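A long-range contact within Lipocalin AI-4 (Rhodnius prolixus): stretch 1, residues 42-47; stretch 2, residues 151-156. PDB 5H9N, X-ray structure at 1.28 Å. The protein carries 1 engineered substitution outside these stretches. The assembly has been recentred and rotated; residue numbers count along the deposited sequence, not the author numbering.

Stretch 1, residues 42-47: PVRCEK
Stretch 2 151-156: NKLGCS

Residues 42-47 and 151-156 of Lipocalin AI-4 meet through a compact contact that buries 286 Å² in total, with touching residues at least 109 positions apart in sequence. The touching parts run in directions 52° apart (CA 43 to 46 against CA 152 to 155), and the backbones come close in a simple register: the CA atoms of Arg44 and Gly154 lie 4.2 Å apart, those of Cys45 and Cys155 4.6 Å.

The covalent tie is a disulfide, with Cys45 SG 2.1 Å from Cys155 SG and a chi3 of 96°, close to the relaxed value for such a bond. Both CA-to-CB bonds point sideways to the opposing stretch; Cys45 takes the t rotamer (chi1 -173°) and Cys155 the m rotamer (chi1 -54°), which brings the sulfurs together. Both backbones are extended here, with phi/psi of -116/99 at Cys45 and -86/151 at Cys155. Each cysteine has 53 Å² covered by the other stretch, and Cys155 is buried in the assembly. Cys45 CB also packs 3.7 Å from Gly154 O.

Val43 has the largest covered area, 58 Å². At phi/psi -72/153 its CA-to-CB bond points toward stretch 2, and the m rotamer (chi1 -63°) lays the branched side chain against the backbone there: CG2 is 3.6 Å from Leu153 C and 3.7 Å from Gly154 N, while CG1 is 4.1 Å from Leu153 CD2. Leu153, at phi/psi -97/-146 with chi1 m and chi2 t, thus gives the valine an apolar partner.

Beside the disulfide, one backbone hydrogen bond fixes the register: Gly154 N donates to Arg44 O at 2.9 Å, with an N-H...O angle of 143°. Leu153 CB lies 3.6 Å from the same Arg44 O. Glycine suits this close approach, because an ideal CB on Gly154 would point toward stretch 1 and clash with Arg44 C at 2.8 Å, besides sitting a tight 3.0 Å from Val43 C. Its phi/psi is -104/12, a bend between the extended backbones of Leu153 (-97/-146) and Cys155 (-86/151).

Arg44, at phi/psi -135/169, directs its CA-to-CB bond away from stretch 2, so its contacts across the interface are made by the backbone. Its side chain (chi1 m, chi2 t, chi3 m, chi4 108°) instead forms a salt bridge with buried Glu46 (chi1 m, chi2 t, chi3 -20°) within stretch 1: Arg44 NH1 and NH2 donate to Glu46 OE2 at 2.8 and 3.0 Å.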

ATOM      1  N   PRO A  42     -10.232 -15.487  -4.878  1.00 11.52           N
ATOM      2  CA  PRO A  42      -8.929 -16.118  -5.120  1.00 12.30           C
ATOM      3  C   PRO A  42      -7.800 -15.104  -5.005  1.00 10.70           C
ATOM      4  O   PRO A  42      -8.011 -13.926  -5.315  1.00 11.59           O
ATOM      5  CB  PRO A  42      -9.056 -16.618  -6.557  1.00 13.82           C
ATOM      6  CG  PRO A  42      -9.952 -15.596  -7.201  1.00 16.23           C
ATOM      7  CD  PRO A  42     -10.950 -15.207  -6.136  1.00 14.80           C
ATOM      8  N   VAL A  43      -6.617 -15.530  -4.581  1.00  9.87           N
ATOM      9  CA  VAL A  43      -5.511 -14.588  -4.541  1.00 10.17           C
ATOM     10  C   VAL A  43      -5.050 -14.285  -5.967  1.00 10.19           C
ATOM     11  O   VAL A  43      -5.234 -15.077  -6.900  1.00 11.62           O
ATOM     12  CB  VAL A  43      -4.330 -15.092  -3.667  1.00 11.20           C
ATOM     13  CG1 VAL A  43      -4.771 -15.249  -2.206  1.00 13.82           C
ATOM     14  CG2 VAL A  43      -3.738 -16.386  -4.215  1.00 13.38           C
ATOM     15  N   ARG A  44      -4.484 -13.092  -6.114  1.00  8.84           N
ATOM     16  CA  ARG A  44      -4.099 -12.508  -7.395  1.00  9.19           C
ATOM     17  C   ARG A  44      -2.706 -11.915  -7.275  1.00  8.69           C
ATOM     18  O   ARG A  44      -2.169 -11.786  -6.165  1.00  8.51           O
ATOM     19  CB  ARG A  44      -5.095 -11.426  -7.812  1.00 11.65           C
ATOM     20  CG  ARG A  44      -6.510 -11.929  -8.105  1.00 12.27           C
ATOM     21  CD  ARG A  44      -7.483 -10.767  -8.307  1.00 16.56           C
ATOM     22  NE  ARG A  44      -7.593  -9.973  -7.083  1.00 21.43           N
ATOM     23  CZ  ARG A  44      -7.083  -8.754  -6.915  1.00 19.54           C
ATOM     24  NH1 ARG A  44      -6.459  -8.145  -7.912  1.00 21.18           N
ATOM     25  NH2 ARG A  44      -7.224  -8.134  -5.749  1.00 23.43           N
ATOM     26  N   CYS A  45      -2.121 -11.554  -8.414  1.00  8.91           N
ATOM     27  CA  CYS A  45      -0.850 -10.845  -8.430  1.00  8.44           C
ATOM     28  C   CYS A  45      -1.028  -9.462  -9.026  1.00  9.71           C
ATOM     29  O   CYS A  45      -1.064  -9.291 -10.255  1.00 10.85           O
ATOM     30  CB  CYS A  45       0.207 -11.621  -9.213  1.00  9.96           C
ATOM     31  SG  CYS A  45       1.821 -10.862  -9.060  1.00 10.35           S
ATOM     32  N   GLU A  46      -1.138  -8.477  -8.152  1.00  9.05           N
ATOM     33  CA  GLU A  46      -1.249  -7.087  -8.574  1.00  9.17           C
ATOM     34  C   GLU A  46       0.122  -6.461  -8.747  1.00  8.96           C
ATOM     35  O   GLU A  46       0.925  -6.445  -7.813  1.00  9.25           O
ATOM     36  CB  GLU A  46      -2.059  -6.280  -7.555  1.00 10.84           C
ATOM     37  CG  GLU A  46      -3.511  -6.692  -7.463  1.00 12.22           C
ATOM     38  CD  GLU A  46      -4.339  -5.780  -6.568  1.00 12.00           C
ATOM     39  OE1 GLU A  46      -3.770  -5.059  -5.722  1.00 12.28           O
ATOM     40  OE2 GLU A  46      -5.573  -5.807  -6.730  1.00 14.43           O
ATOM     41  N   LYS A  47       0.375  -5.960  -9.950  1.00  8.89           N
ATOM     42  CA  LYS A  47       1.581  -5.208 -10.270  1.00  9.71           C
ATOM     43  C   LYS A  47       1.237  -3.731 -10.282  1.00 10.32           C
ATOM     44  O   LYS A  47       0.444  -3.284 -11.114  1.00 11.21           O
ATOM     45  CB  LYS A  47       2.155  -5.624 -11.625  1.00 12.28           C
ATOM     46  CG  LYS A  47       3.435  -4.873 -11.983  1.00 15.18           C
ATOM     47  CD  LYS A  47       3.985  -5.288 -13.344  1.00 20.06           C
ATOM     48  CE  LYS A  47       3.087  -4.806 -14.476  1.00 22.48           C
ATOM     49  NZ  LYS A  47       3.719  -5.005 -15.811  1.00 24.16           N
ATOM     50  N   ASN A 151      -0.322 -13.148   4.858  1.00 11.43           N
ATOM     51  CA  ASN A 151      -0.864 -14.058   3.866  1.00 11.60           C
ATOM     52  C   ASN A 151      -0.188 -13.868   2.529  1.00 10.17           C
ATOM     53  O   ASN A 151      -0.125 -12.748   2.023  1.00  9.94           O
ATOM     54  CB  ASN A 151      -2.355 -13.829   3.693  1.00 12.23           C
ATOM     55  CG  ASN A 151      -3.142 -14.156   4.936  1.00 15.85           C
ATOM     56  OD1 ASN A 151      -2.579 -14.519   5.981  1.00 18.69           O
ATOM     57  ND2 ASN A 151      -4.459 -14.047   4.833  1.00 20.27           N
ATOM     58  N   LYS A 152       0.298 -14.951   1.942  1.00 10.49           N
ATOM     59  CA  LYS A 152       0.883 -14.881   0.612  1.00  9.58           C
ATOM     60  C   LYS A 152      -0.224 -14.802  -0.435  1.00  9.21           C
ATOM     61  O   LYS A 152      -1.215 -15.530  -0.365  1.00 10.58           O
ATOM     62  CB  LYS A 152       1.787 -16.078   0.349  1.00 11.28           C
ATOM     63  CG  LYS A 152       2.559 -15.937  -0.950  1.00 11.09           C
ATOM     64  CD  LYS A 152       3.482 -17.113  -1.188  1.00 15.42           C
ATOM     65  CE  LYS A 152       4.413 -16.812  -2.361  1.00 15.37           C
ATOM     66  NZ  LYS A 152       5.350 -17.936  -2.637  1.00 17.98           N
ATOM     67  N   LEU A 153      -0.049 -13.933  -1.416  1.00  8.29           N
ATOM     68  CA  LEU A 153      -1.053 -13.727  -2.447  1.00  8.16           C
ATOM     69  C   LEU A 153      -0.692 -14.564  -3.683  1.00  8.23           C
ATOM     70  O   LEU A 153      -0.184 -15.684  -3.534  1.00  8.92           O
ATOM     71  CB  LEU A 153      -1.210 -12.230  -2.735  1.00  8.95           C
ATOM     72  CG  LEU A 153      -1.519 -11.440  -1.450  1.00  8.59           C
ATOM     73  CD1 LEU A 153      -1.599  -9.943  -1.734  1.00 10.04           C
ATOM     74  CD2 LEU A 153      -2.771 -11.938  -0.745  1.00 11.21           C
ATOM     75  N   GLY A 154      -0.991 -14.057  -4.873  1.00  7.98           N
ATOM     76  CA  GLY A 154      -0.916 -14.892  -6.066  1.00  9.54           C
ATOM     77  C   GLY A 154       0.291 -14.660  -6.954  1.00  9.85           C
ATOM     78  O   GLY A 154       0.304 -15.128  -8.095  1.00 11.94           O
ATOM     79  N   CYS A 155       1.283 -13.916  -6.481  1.00  9.30           N
ATOM     80  CA  CYS A 155       2.540 -13.762  -7.214  1.00  9.53           C
ATOM     81  C   CYS A 155       3.512 -14.891  -6.885  1.00  9.60           C
ATOM     82  O   CYS A 155       3.502 -15.414  -5.759  1.00 12.07           O
ATOM     83  CB  CYS A 155       3.210 -12.431  -6.858  1.00  9.81           C
ATOM     84  SG  CYS A 155       2.212 -10.944  -7.046  1.00 10.38           S
ATOM     85  N   SER A 156       4.378 -15.233  -7.826  1.00 10.81           N
ATOM     86  CA  SER A 156       5.472 -16.155  -7.553  1.00 12.05           C
ATOM     87  C   SER A 156       6.657 -15.845  -8.452  1.00 16.39           C
ATOM     88  O   SER A 156       6.536 -15.063  -9.396  1.00 13.66           O
ATOM     89  CB  SER A 156       5.020 -17.606  -7.741  1.00 12.61           C
ATOM     90  OG  SER A 156       4.752 -17.878  -9.106  1.00 13.02           O
TER